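PDB 4IUL: eukaryotic translation initiation factor 4 gamma 2 from Homo sapiens, which takes part in translation initiation as an eIF4G relative, probably binding the RNA helicase eIF4A through its MIF4G domain. Local coordinates for residues A[115-120]-A[173-178]; A[194-199]-A[233-238]; A[154-159]-A[178-183]; A[61-66]-A[79-84]. All coordinates share one frame; numbering follows the deposited sequence.

Overall arrangement
Followed from the N terminus, the chain first closes a short loop at contact 4, where helix 53-69 meets the next helix, 74-87, in an antiparallel hairpin. Contact 1 then joins helix 107-127 to helix 170-181, with helix 141-163 between them in the sequence, and contact 3 ties that intervening helix to the same helix 170-181. Contacts 1 and 3 therefore cross: their segments alternate along the chain, both use helix 170-181, and their centres lie about 8 Å apart. Contact 2 closes last, in series, fastening helix 193-210 to the start of helix 237-251 and the turn just before it. Contacts 2 and 4 stand on opposite sides of the chain's centre, their centres about 30 Å apart.

Contact 1. Residues A[115-120]-A[173-178]; sequences KLQDEF and LHKCIK
With CG anti to the backbone N (chi1 -167°), the ring of F120 is carried straight across to helix 170-181, while C176 turns SG to the side of its own backbone N, which brings the sulfur against that ring. The two meet at F120 CE1 and C176 SG, 3.8 Å apart. This is a sulfur-aromatic contact of oblique geometry: SG lies 4.5 Å from the centroid of the F120 ring and 42° off its normal. At CE2 and CZ the ring meets K175. There F120 CE2 packs against the aliphatic K175 CG at 4.0 Å, and F120 CZ approaches the backbone K175 O at 3.9 Å. No hydrogen bond crosses the interface. Even Q117 OE1 stays 4.2 Å from K175 NZ, and the amide of Q117 turns its NE2 to E121 instead. With F120 supplying the ring to both K175 and C176, an alanine here would probably open a gap between the helices and leave C176 SG without its aromatic neighbour. The segments run nearly parallel, their axes 12.1 Å apart at 17°, although the two helices are not consecutive in the chain. Helix 141-163, which comes between them in sequence, lies alongside, M152 touching F120 and I159 touching L116, whereas L173, H174 and I177 of helix 170-181 pack on helices 193-210 and 216-227.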
loop_
_atom_site.group_PDB
_atom_site.type_symbol
_atom_site.label_atom_id
_atom_site.label_comp_id
_atom_site.label_asym_id
_atom_site.label_seq_id
_atom_site.Cartn_x
_atom_site.Cartn_y
_atom_site.Cartn_z
ATOM N N LYS A 115 5.239 -9.115 -4.066
ATOM C CA LYS A 115 3.807 -9.141 -4.344
ATOM C C LYS A 115 3.199 -7.753 -4.560
ATOM O O LYS A 115 2.412 -7.558 -5.484
ATOM C CB LYS A 115 3.047 -9.848 -3.217
ATOM C CG LYS A 115 1.521 -9.805 -3.371
ATOM C CD LYS A 115 0.960 -11.013 -4.136
ATOM C CE LYS A 115 1.339 -11.035 -5.604
ATOM N NZ LYS A 115 0.724 -12.200 -6.316
ATOM N N LEU A 116 3.537 -6.787 -3.712
ATOM C CA LEU A 116 2.975 -5.457 -3.901
ATOM C C LEU A 116 3.441 -4.805 -5.192
ATOM O O LEU A 116 2.703 -4.045 -5.805
ATOM C CB LEU A 116 3.260 -4.575 -2.694
ATOM C CG LEU A 116 2.057 -4.810 -1.779
ATOM C CD1 LEU A 116 2.512 -5.159 -0.393
ATOM C CD2 LEU A 116 1.156 -3.600 -1.808
ATOM N N GLN A 117 4.657 -5.120 -5.619
ATOM C CA GLN A 117 5.152 -4.584 -6.874
ATOM C C GLN A 117 4.221 -5.120 -7.973
ATOM O O GLN A 117 3.893 -4.407 -8.928
ATOM C CB GLN A 117 6.590 -5.053 -7.117
ATOM C CG GLN A 117 7.226 -4.505 -8.395
ATOM C CD GLN A 117 7.110 -2.994 -8.503
ATOM O OE1 GLN A 117 7.561 -2.257 -7.624
ATOM N NE2 GLN A 117 6.502 -2.523 -9.590
ATOM N N ASP A 118 3.787 -6.372 -7.816
ATOM C CA ASP A 118 2.893 -7.010 -8.784
ATOM C C ASP A 118 1.500 -6.377 -8.814
ATOM O O ASP A 118 0.978 -6.064 -9.886
ATOM C CB ASP A 118 2.727 -8.506 -8.490
ATOM C CG ASP A 118 4.029 -9.278 -8.576
ATOM O OD1 ASP A 118 4.860 -8.973 -9.462
ATOM O OD2 ASP A 118 4.210 -10.211 -7.762
ATOM N N GLU A 119 0.878 -6.214 -7.649
ATOM C CA GLU A 119 -0.448 -5.610 -7.627
ATOM C C GLU A 119 -0.394 -4.208 -8.228
ATOM O O GLU A 119 -1.280 -3.827 -8.988
ATOM C CB GLU A 119 -1.014 -5.543 -6.201
ATOM C CG GLU A 119 -1.671 -6.827 -5.717
ATOM C CD GLU A 119 -2.949 -7.175 -6.476
ATOM O OE1 GLU A 119 -2.896 -7.298 -7.716
ATOM O OE2 GLU A 119 -4.010 -7.338 -5.832
ATOM N N PHE A 120 0.654 -3.453 -7.913
ATOM C CA PHE A 120 0.759 -2.099 -8.442
ATOM C C PHE A 120 0.786 -2.051 -9.969
ATOM O O PHE A 120 0.184 -1.158 -10.567
ATOM C CB PHE A 120 1.990 -1.367 -7.896
ATOM C CG PHE A 120 1.969 0.117 -8.163
ATOM C CD1 PHE A 120 1.060 0.942 -7.501
ATOM C CD2 PHE A 120 2.835 0.686 -9.087
ATOM C CE1 PHE A 120 1.015 2.308 -7.755
ATOM C CE2 PHE A 120 2.797 2.054 -9.350
ATOM C CZ PHE A 120 1.885 2.869 -8.682
ATOM N N LEU A 173 7.058 3.896 -3.391
ATOM C CA LEU A 173 6.360 5.038 -2.812
ATOM C C LEU A 173 6.451 6.220 -3.784
ATOM O O LEU A 173 5.450 6.881 -4.051
ATOM C CB LEU A 173 6.963 5.409 -1.461
ATOM C CG LEU A 173 6.659 4.457 -0.303
ATOM C CD1 LEU A 173 7.511 4.838 0.885
ATOM C CD2 LEU A 173 5.176 4.517 0.056
ATOM N N HIS A 174 7.641 6.481 -4.323
ATOM C CA HIS A 174 7.801 7.581 -5.283
ATOM C C HIS A 174 6.942 7.303 -6.521
ATOM O O HIS A 174 6.419 8.224 -7.146
ATOM C CB HIS A 174 9.276 7.747 -5.699
ATOM C CG HIS A 174 10.114 8.469 -4.687
ATOM N ND1 HIS A 174 10.026 9.830 -4.483
ATOM C CD2 HIS A 174 11.013 8.011 -3.782
ATOM C CE1 HIS A 174 10.829 10.178 -3.493
ATOM N NE2 HIS A 174 11.438 9.092 -3.048
ATOM N N LYS A 175 6.792 6.029 -6.864
ATOM C CA LYS A 175 6.000 5.648 -8.029
ATOM C C LYS A 175 4.515 5.946 -7.790
ATOM O O LYS A 175 3.786 6.275 -8.724
ATOM C CB LYS A 175 6.209 4.162 -8.338
ATOM C CG LYS A 175 6.336 3.857 -9.813
ATOM C CD LYS A 175 6.962 2.490 -10.047
ATOM C CE LYS A 175 8.400 2.455 -9.568
ATOM N NZ LYS A 175 9.019 1.111 -9.751
ATOM N N CYS A 176 4.073 5.824 -6.539
ATOM C CA CYS A 176 2.693 6.119 -6.190
ATOM C C CYS A 176 2.485 7.636 -6.291
ATOM O O CYS A 176 1.523 8.106 -6.896
ATOM C CB CYS A 176 2.383 5.651 -4.758
ATOM S SG CYS A 176 2.225 3.851 -4.539
ATOM N N ILE A 177 3.399 8.396 -5.695
ATOM C CA ILE A 177 3.321 9.851 -5.707
ATOM C C ILE A 177 3.295 10.402 -7.130
ATOM O O ILE A 177 2.534 11.316 -7.430
ATOM C CB ILE A 177 4.520 10.484 -4.961
ATOM C CG1 ILE A 177 4.410 10.187 -3.463
ATOM C CG2 ILE A 177 4.574 11.997 -5.231
ATOM C CD1 ILE A 177 5.543 10.751 -2.639
ATOM N N LYS A 178 4.129 9.839 -7.994
ATOM C CA LYS A 178 4.211 10.283 -9.380
ATOM C C LYS A 178 2.906 10.108 -10.145
ATOM O O LYS A 178 2.522 10.984 -10.922
ATOM C CB LYS A 178 5.330 9.541 -10.116
ATOM C CG LYS A 178 5.473 9.963 -11.568
ATOM C CD LYS A 178 6.719 9.380 -12.228
ATOM C CE LYS A 178 6.869 9.907 -13.654
ATOM N NZ LYS A 178 8.067 9.350 -14.329
#

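Contact 2. Residues A[194-199]-A[233-238]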
loop_
_atom_site.group_PDB
_atom_site.type_symbol
_atom_site.label_atom_id
_atom_site.label_comp_id
_atom_site.label_asym_id
_atom_site.label_seq_id
_atom_site.Cartn_x
_atom_site.Cartn_y
_atom_site.Cartn_z
ATOM N N GLU A 194 -10.137 13.339 -5.106
ATOM C CA GLU A 194 -9.743 12.182 -4.313
ATOM C C GLU A 194 -8.330 11.694 -4.631
ATOM O O GLU A 194 -7.711 10.998 -3.830
ATOM C CB GLU A 194 -10.764 11.050 -4.474
ATOM C CG GLU A 194 -11.026 10.623 -5.896
ATOM C CD GLU A 194 -12.270 9.764 -6.004
ATOM O OE1 GLU A 194 -13.370 10.291 -5.724
ATOM O OE2 GLU A 194 -12.151 8.568 -6.358
ATOM N N ASP A 195 -7.817 12.069 -5.796
ATOM C CA ASP A 195 -6.461 11.688 -6.163
ATOM C C ASP A 195 -5.492 12.552 -5.353
ATOM O O ASP A 195 -4.517 12.053 -4.782
ATOM C CB ASP A 195 -6.242 11.896 -7.662
ATOM C CG ASP A 195 -6.308 10.596 -8.443
ATOM O OD1 ASP A 195 -7.044 9.674 -8.019
ATOM O OD2 ASP A 195 -5.631 10.496 -9.488
ATOM N N LEU A 196 -5.780 13.850 -5.293
ATOM C CA LEU A 196 -4.950 14.785 -4.549
ATOM C C LEU A 196 -5.104 14.592 -3.044
ATOM O O LEU A 196 -4.170 14.841 -2.284
ATOM C CB LEU A 196 -5.297 16.224 -4.937
ATOM C CG LEU A 196 -4.721 16.676 -6.281
ATOM C CD1 LEU A 196 -5.232 18.062 -6.647
ATOM C CD2 LEU A 196 -3.208 16.681 -6.183
ATOM N N GLU A 197 -6.279 14.142 -2.613
ATOM C CA GLU A 197 -6.520 13.924 -1.192
ATOM C C GLU A 197 -5.696 12.727 -0.712
ATOM O O GLU A 197 -5.204 12.712 0.415
ATOM C CB GLU A 197 -8.008 13.669 -0.929
ATOM C CG GLU A 197 -8.405 13.802 0.535
ATOM C CD GLU A 197 -9.831 13.345 0.806
ATOM O OE1 GLU A 197 -10.710 13.581 -0.053
ATOM O OE2 GLU A 197 -10.075 12.759 1.885
ATOM N N CYS A 198 -5.564 11.722 -1.575
ATOM C CA CYS A 198 -4.792 10.525 -1.258
ATOM C C CYS A 198 -3.320 10.927 -1.121
ATOM O O CYS A 198 -2.639 10.512 -0.187
ATOM C CB CYS A 198 -4.961 9.494 -2.376
ATOM S SG CYS A 198 -4.189 7.872 -2.111
ATOM N N LEU A 199 -2.845 11.751 -2.055
ATOM C CA LEU A 199 -1.462 12.223 -2.050
ATOM C C LEU A 199 -1.099 12.876 -0.720
ATOM O O LEU A 199 -0.039 12.608 -0.160
ATOM C CB LEU A 199 -1.231 13.220 -3.187
ATOM C CG LEU A 199 0.105 13.964 -3.149
ATOM C CD1 LEU A 199 1.253 12.984 -3.344
ATOM C CD2 LEU A 199 0.125 15.025 -4.228
ATOM N N LYS A 233 -8.830 27.281 -9.114
ATOM C CA LYS A 233 -10.254 27.522 -8.923
ATOM C C LYS A 233 -11.074 26.306 -9.352
ATOM O O LYS A 233 -12.292 26.277 -9.194
ATOM C CB LYS A 233 -10.690 28.753 -9.722
ATOM C CG LYS A 233 -10.436 28.650 -11.218
ATOM C CD LYS A 233 -11.006 29.852 -11.956
ATOM C CE LYS A 233 -10.898 29.686 -13.464
ATOM N NZ LYS A 233 -11.610 30.780 -14.180
ATOM N N GLU A 234 -10.392 25.297 -9.883
ATOM C CA GLU A 234 -11.056 24.083 -10.340
ATOM C C GLU A 234 -11.220 23.059 -9.219
ATOM O O GLU A 234 -12.023 22.131 -9.330
ATOM C CB GLU A 234 -10.257 23.454 -11.482
ATOM C CG GLU A 234 -9.818 24.435 -12.562
ATOM C CD GLU A 234 -10.977 25.204 -13.162
ATOM O OE1 GLU A 234 -11.921 24.562 -13.673
ATOM O OE2 GLU A 234 -10.944 26.452 -13.124
ATOM N N LEU A 235 -10.463 23.232 -8.140
ATOM C CA LEU A 235 -10.513 22.307 -7.014
ATOM C C LEU A 235 -11.357 22.813 -5.853
ATOM O O LEU A 235 -11.352 24.003 -5.541
ATOM C CB LEU A 235 -9.099 22.027 -6.503
ATOM C CG LEU A 235 -8.072 21.497 -7.504
ATOM C CD1 LEU A 235 -6.715 21.419 -6.832
ATOM C CD2 LEU A 235 -8.501 20.132 -8.017
ATOM N N PRO A 236 -12.094 21.905 -5.192
ATOM C CA PRO A 236 -12.945 22.256 -4.051
ATOM C C PRO A 236 -12.150 22.992 -2.975
ATOM O O PRO A 236 -10.919 23.005 -3.006
ATOM C CB PRO A 236 -13.445 20.896 -3.575
ATOM C CG PRO A 236 -13.572 20.141 -4.849
ATOM C CD PRO A 236 -12.288 20.494 -5.570
ATOM N N ALA A 237 -12.851 23.597 -2.023
ATOM C CA ALA A 237 -12.192 24.330 -0.950
ATOM C C ALA A 237 -11.370 23.387 -0.082
ATOM O O ALA A 237 -10.192 23.634 0.165
ATOM C CB ALA A 237 -13.226 25.060 -0.098
ATOM N N ARG A 238 -11.999 22.307 0.372
ATOM C CA ARG A 238 -11.335 21.320 1.220
ATOM C C ARG A 238 -10.028 20.809 0.627
ATOM O O ARG A 238 -9.036 20.672 1.337
ATOM C CB ARG A 238 -12.261 20.127 1.482
ATOM C CG ARG A 238 -11.581 18.957 2.201
ATOM C CD ARG A 238 -12.577 17.877 2.638
ATOM N NE ARG A 238 -12.587 16.690 1.780
ATOM C CZ ARG A 238 -12.873 16.689 0.479
ATOM N NH1 ARG A 238 -13.176 17.821 -0.144
ATOM N NH2 ARG A 238 -12.874 15.549 -0.201
#
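E197 OE1 takes the one polar bond of this interface, a salt bridge from R238 NH2 at 2.9 Å. Close as the atoms are, the hydrogen bond within the pair is weak, for the N-H...O angle is just 122° and the carboxylate and guanidinium planes stand 80° apart. The acid therefore meets a single nitrogen obliquely, and the paired, coplanar grip of a bidentate bridge is absent; attraction between the charges probably matters more here than the directional bond. E197 reaches outward with an extended chain, CG anti to its backbone N. R238 starts out the same way but bends at chi3 (103°), which turns the guanidinium to the glutamate. Since R238 is exposed and E197 partly so, solvent is likely to moderate the strength of the pair.

An apolar contact accompanies the ion pair. L196 CD1 packs on L235 CD1 at 3.7 Å and also touches L235 CD2 at 4.1 Å, so that one methyl of L196 faces both branches of L235, the two side chains crossing at about a right angle. L189, from a loop, adds to the cover over L235, and both leucines are buried. P236 occupies the N-cap position of helix 237-251, directly after L235 and shortly before R238. The arrangement, a buried leucine pair and a more exposed ion pair, joins the entry of the last helix to helix 193-210 in the HEAT-like helical array of the MIF4G domain.

Contact 3. Residues A[154-159]-A[178-183]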
loop_
_atom_site.group_PDB
_atom_site.type_symbol
_atom_site.label_atom_id
_atom_site.label_comp_id
_atom_site.label_asym_id
_atom_site.label_seq_id
_atom_site.Cartn_x
_atom_site.Cartn_y
_atom_site.Cartn_z
ATOM N N GLY A 154 -7.074 2.380 -3.348
ATOM C CA GLY A 154 -7.019 1.463 -2.230
ATOM C C GLY A 154 -5.644 0.814 -2.188
ATOM O O GLY A 154 -5.081 0.606 -1.111
ATOM N N ASN A 155 -5.095 0.507 -3.363
ATOM C CA ASN A 155 -3.775 -0.116 -3.446
ATOM C C ASN A 155 -2.712 0.824 -2.886
ATOM O O ASN A 155 -1.855 0.409 -2.101
ATOM C CB ASN A 155 -3.429 -0.467 -4.900
ATOM C CG ASN A 155 -2.303 -1.488 -5.002
ATOM O OD1 ASN A 155 -1.763 -1.933 -3.992
ATOM N ND2 ASN A 155 -1.946 -1.864 -6.228
ATOM N N ILE A 156 -2.775 2.091 -3.286
ATOM C CA ILE A 156 -1.811 3.083 -2.826
ATOM C C ILE A 156 -1.868 3.312 -1.312
ATOM O O ILE A 156 -0.828 3.457 -0.671
ATOM C CB ILE A 156 -2.005 4.420 -3.568
ATOM C CG1 ILE A 156 -1.644 4.225 -5.048
ATOM C CG2 ILE A 156 -1.133 5.502 -2.944
ATOM C CD1 ILE A 156 -1.901 5.426 -5.911
ATOM N N LYS A 157 -3.073 3.328 -0.746
ATOM C CA LYS A 157 -3.251 3.528 0.692
ATOM C C LYS A 157 -2.643 2.378 1.501
ATOM O O LYS A 157 -2.085 2.592 2.582
ATOM C CB LYS A 157 -4.740 3.660 1.018
ATOM C CG LYS A 157 -5.075 3.833 2.497
ATOM C CD LYS A 157 -6.596 3.888 2.694
ATOM C CE LYS A 157 -6.994 3.969 4.167
ATOM N NZ LYS A 157 -6.403 5.174 4.825
ATOM N N PHE A 158 -2.752 1.157 0.984
ATOM C CA PHE A 158 -2.190 -0.002 1.675
ATOM C C PHE A 158 -0.657 0.064 1.614
ATOM O O PHE A 158 0.030 -0.269 2.583
ATOM C CB PHE A 158 -2.717 -1.302 1.044
ATOM C CG PHE A 158 -2.238 -2.556 1.731
ATOM C CD1 PHE A 158 -2.271 -2.665 3.118
ATOM C CD2 PHE A 158 -1.746 -3.627 0.989
ATOM C CE1 PHE A 158 -1.815 -3.828 3.761
ATOM C CE2 PHE A 158 -1.292 -4.785 1.619
ATOM C CZ PHE A 158 -1.326 -4.885 3.008
ATOM N N ILE A 159 -0.133 0.510 0.476
ATOM C CA ILE A 159 1.308 0.650 0.305
ATOM C C ILE A 159 1.819 1.684 1.315
ATOM O O ILE A 159 2.826 1.467 1.993
ATOM C CB ILE A 159 1.649 1.078 -1.142
ATOM C CG1 ILE A 159 1.392 -0.104 -2.091
ATOM C CG2 ILE A 159 3.103 1.533 -1.237
ATOM C CD1 ILE A 159 1.414 0.263 -3.581
ATOM N N LYS A 178 4.129 9.839 -7.994
ATOM C CA LYS A 178 4.211 10.283 -9.380
ATOM C C LYS A 178 2.906 10.108 -10.145
ATOM O O LYS A 178 2.522 10.984 -10.922
ATOM C CB LYS A 178 5.330 9.541 -10.116
ATOM C CG LYS A 178 5.473 9.963 -11.568
ATOM C CD LYS A 178 6.719 9.380 -12.228
ATOM C CE LYS A 178 6.869 9.907 -13.654
ATOM N NZ LYS A 178 8.067 9.350 -14.329
ATOM N N THR A 179 2.226 8.984 -9.934
ATOM C CA THR A 179 0.973 8.741 -10.638
ATOM C C THR A 179 -0.157 9.632 -10.124
ATOM O O THR A 179 -1.045 10.012 -10.884
ATOM C CB THR A 179 0.539 7.260 -10.535
ATOM O OG1 THR A 179 0.264 6.929 -9.173
ATOM C CG2 THR A 179 1.638 6.350 -11.052
ATOM N N LEU A 180 -0.117 9.969 -8.839
ATOM C CA LEU A 180 -1.150 10.813 -8.251
ATOM C C LEU A 180 -1.060 12.277 -8.684
ATOM O O LEU A 180 -2.084 12.954 -8.778
ATOM C CB LEU A 180 -1.115 10.721 -6.721
ATOM C CG LEU A 180 -1.499 9.374 -6.094
ATOM C CD1 LEU A 180 -1.540 9.511 -4.574
ATOM C CD2 LEU A 180 -2.862 8.926 -6.621
ATOM N N LEU A 181 0.152 12.758 -8.950
ATOM C CA LEU A 181 0.359 14.140 -9.373
ATOM C C LEU A 181 0.328 14.319 -10.891
ATOM O O LEU A 181 0.210 15.443 -11.387
ATOM C CB LEU A 181 1.699 14.663 -8.849
ATOM C CG LEU A 181 1.804 15.102 -7.390
ATOM C CD1 LEU A 181 3.259 15.400 -7.052
ATOM C CD2 LEU A 181 0.940 16.332 -7.163
ATOM N N GLU A 182 0.444 13.216 -11.624
ATOM C CA GLU A 182 0.439 13.271 -13.081
ATOM C C GLU A 182 -0.902 13.750 -13.622
ATOM O O GLU A 182 -1.961 13.350 -13.136
ATOM C CB GLU A 182 0.764 11.898 -13.669
ATOM C CG GLU A 182 0.717 11.852 -15.189
ATOM C CD GLU A 182 0.988 10.465 -15.740
ATOM O OE1 GLU A 182 0.196 9.540 -15.453
ATOM O OE2 GLU A 182 1.998 10.301 -16.457
ATOM N N LYS A 183 -0.841 14.602 -14.639
ATOM C CA LYS A 183 -2.038 15.153 -15.261
ATOM C C LYS A 183 -2.359 14.500 -16.602
ATOM O O LYS A 183 -1.756 14.825 -17.627
ATOM C CB LYS A 183 -1.874 16.664 -15.448
ATOM C CG LYS A 183 -3.004 17.322 -16.220
ATOM C CD LYS A 183 -4.340 17.105 -15.539
ATOM C CE LYS A 183 -5.451 17.750 -16.333
ATOM N NZ LYS A 183 -6.760 17.547 -15.674
#
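I156 and L180 meet tip to tip, methyl against methyl: I156 CD1 lies 3.7 Å from L180 CD2 and 4.0 Å from L180 CG. Beside this pair, the same I156 CD1 comes within 4.2 Å of T179 OG1, a loose approach at the edge of the contact. The hydroxyl has its own polar partner one turn back, the carbonyl oxygen of C176; it is hydrogen-bonded within its own helix and makes no polar link to I156. The reach of I156 follows from its first torsion, which places CG1 beside the backbone N (chi1 -67°) and lets an extended chi2 of 175° carry CD1 outward from helix 141-163. L180 answers with a similar fold of its chain near the end of helix 170-181. Further neighbours pack on the pair: C198 and I202 of helix 193-210 touch I156, L199 touches L180, and C176 packs against I156 from farther back along helix 170-181. With no hydrogen bond between the segments, cohesion here rests on dispersion and on the exclusion of water from two buried aliphatic side chains, an interaction sensitive to shape and distance but carrying little directional demand.

Contact 4. Residues A[61-66]-A[79-84]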
loop_
_atom_site.group_PDB
_atom_site.type_symbol
_atom_site.label_atom_id
_atom_site.label_comp_id
_atom_site.label_asym_id
_atom_site.label_seq_id
_atom_site.Cartn_x
_atom_site.Cartn_y
_atom_site.Cartn_z
ATOM N N LEU A 61 -0.648 -13.824 -0.540
ATOM C CA LEU A 61 -1.583 -13.643 -1.636
ATOM C C LEU A 61 -2.978 -13.316 -1.090
ATOM O O LEU A 61 -3.664 -12.429 -1.594
ATOM C CB LEU A 61 -1.647 -14.920 -2.486
ATOM C CG LEU A 61 -2.643 -14.870 -3.651
ATOM C CD1 LEU A 61 -2.219 -13.761 -4.627
ATOM C CD2 LEU A 61 -2.688 -16.213 -4.357
ATOM N N LEU A 62 -3.398 -14.029 -0.052
ATOM C CA LEU A 62 -4.724 -13.801 0.523
ATOM C C LEU A 62 -4.853 -12.467 1.264
ATOM O O LEU A 62 -5.875 -11.778 1.140
ATOM C CB LEU A 62 -5.090 -14.969 1.444
ATOM C CG LEU A 62 -5.300 -16.306 0.713
ATOM C CD1 LEU A 62 -5.471 -17.436 1.717
ATOM C CD2 LEU A 62 -6.525 -16.202 -0.210
ATOM N N ILE A 63 -3.810 -12.099 2.010
ATOM C CA ILE A 63 -3.799 -10.850 2.771
ATOM C C ILE A 63 -3.938 -9.645 1.835
ATOM O O ILE A 63 -4.798 -8.774 2.046
ATOM C CB ILE A 63 -2.491 -10.713 3.610
ATOM C CG1 ILE A 63 -2.484 -11.748 4.736
ATOM C CG2 ILE A 63 -2.373 -9.316 4.186
ATOM C CD1 ILE A 63 -1.226 -11.735 5.604
ATOM N N VAL A 64 -3.099 -9.593 0.804
ATOM C CA VAL A 64 -3.159 -8.490 -0.147
ATOM C C VAL A 64 -4.510 -8.489 -0.871
ATOM O O VAL A 64 -5.041 -7.426 -1.209
ATOM C CB VAL A 64 -2.001 -8.572 -1.154
ATOM C CG1 VAL A 64 -2.100 -7.441 -2.157
ATOM C CG2 VAL A 64 -0.664 -8.480 -0.405
ATOM N N ASP A 65 -5.059 -9.684 -1.096
ATOM C CA ASP A 65 -6.376 -9.857 -1.730
ATOM C C ASP A 65 -7.418 -9.085 -0.899
ATOM O O ASP A 65 -8.154 -8.246 -1.418
ATOM C CB ASP A 65 -6.775 -11.346 -1.736
ATOM C CG ASP A 65 -6.610 -12.013 -3.100
ATOM O OD1 ASP A 65 -6.006 -11.398 -4.015
ATOM O OD2 ASP A 65 -7.088 -13.170 -3.246
ATOM N N LYS A 66 -7.467 -9.391 0.396
ATOM C CA LYS A 66 -8.412 -8.762 1.320
ATOM C C LYS A 66 -8.178 -7.255 1.490
ATOM O O LYS A 66 -9.137 -6.488 1.563
ATOM C CB LYS A 66 -8.343 -9.448 2.689
ATOM C CG LYS A 66 -9.428 -9.026 3.674
ATOM C CD LYS A 66 -10.812 -9.431 3.183
ATOM C CE LYS A 66 -11.890 -9.130 4.215
ATOM N NZ LYS A 66 -13.223 -9.661 3.799
ATOM N N GLN A 79 -0.501 -4.169 10.043
ATOM C CA GLN A 79 -0.013 -4.615 11.340
ATOM C C GLN A 79 0.117 -6.139 11.335
ATOM O O GLN A 79 1.019 -6.704 11.954
ATOM C CB GLN A 79 -0.974 -4.171 12.445
ATOM C CG GLN A 79 -0.365 -4.165 13.842
ATOM C CD GLN A 79 0.804 -3.193 13.980
ATOM O OE1 GLN A 79 0.705 -2.020 13.616
ATOM N NE2 GLN A 79 1.914 -3.679 14.517
ATOM N N LEU A 80 -0.789 -6.801 10.625
ATOM C CA LEU A 80 -0.748 -8.257 10.532
ATOM C C LEU A 80 0.529 -8.683 9.790
ATOM O O LEU A 80 1.191 -9.657 10.164
ATOM C CB LEU A 80 -1.989 -8.763 9.799
ATOM C CG LEU A 80 -2.198 -10.273 9.721
ATOM C CD1 LEU A 80 -2.336 -10.867 11.122
ATOM C CD2 LEU A 80 -3.457 -10.541 8.899
ATOM N N CYS A 81 0.884 -7.939 8.746
ATOM C CA CYS A 81 2.090 -8.243 7.985
ATOM C C CYS A 81 3.345 -8.042 8.847
ATOM O O CYS A 81 4.311 -8.809 8.739
ATOM C CB CYS A 81 2.149 -7.376 6.721
ATOM S SG CYS A 81 0.913 -7.850 5.444
ATOM N N LEU A 82 3.325 -7.027 9.710
ATOM C CA LEU A 82 4.465 -6.755 10.589
ATOM C C LEU A 82 4.752 -7.931 11.521
ATOM O O LEU A 82 5.897 -8.355 11.656
ATOM C CB LEU A 82 4.213 -5.501 11.425
ATOM C CG LEU A 82 5.243 -5.197 12.529
ATOM C CD1 LEU A 82 6.652 -5.053 11.929
ATOM C CD2 LEU A 82 4.837 -3.906 13.258
ATOM N N ARG A 83 3.709 -8.448 12.165
ATOM C CA ARG A 83 3.845 -9.577 13.085
ATOM C C ARG A 83 4.436 -10.798 12.381
ATOM O O ARG A 83 5.347 -11.450 12.900
ATOM C CB ARG A 83 2.477 -9.939 13.676
ATOM C CG ARG A 83 1.723 -8.754 14.271
ATOM C CD ARG A 83 2.290 -8.295 15.618
ATOM N NE ARG A 83 1.883 -9.188 16.703
ATOM C CZ ARG A 83 2.508 -10.317 17.022
ATOM N NH1 ARG A 83 3.587 -10.699 16.345
ATOM N NH2 ARG A 83 2.036 -11.083 18.000
ATOM N N LEU A 84 3.913 -11.108 11.196
ATOM C CA LEU A 84 4.398 -12.252 10.427
ATOM C C LEU A 84 5.848 -12.054 9.988
ATOM O O LEU A 84 6.647 -12.994 10.006
ATOM C CB LEU A 84 3.507 -12.486 9.198
ATOM C CG LEU A 84 2.081 -12.954 9.521
ATOM C CD1 LEU A 84 1.233 -13.007 8.257
ATOM C CD2 LEU A 84 2.149 -14.322 10.169
#
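I63 serves three partners on helix 74-87 through its two branches, which part at a CB pointing toward that helix. The shorter branch ends at once: I63 CG2, anti to the backbone N, rests on C81 SG at 3.8 Å. Along the longer branch, CG1 makes no approach within 4.2 Å across the interface but acts as a spacer, since with chi2 at 178° it carries the terminal methyl fully outward. That methyl, I63 CD1, then meets L84 CD1 at 3.8 Å, the two side chains reaching toward each other tip to tip. It also comes to 4.2 Å from L80 CD2, where the chains pass at a slant. The isoleucine thus sits among residues from successive turns of the opposite helix, with the cysteine sulfur at its branched base and two leucine methyls about its end. All four residues are buried, and their contacts across the interface are entirely apolar.

Other helices close the surroundings: C42 and L45 of helix 38-48 and L30 of helix 13-31 touch L80, while F108 of helix 107-127 and V50 from a loop touch L84. The local axes run 11.5 Å apart at 164°, and helices 53-69 and 74-87 follow one another in the chain. The two form an antiparallel helical hairpin, in keeping with the HEAT-repeat architecture of the MIF4G domain.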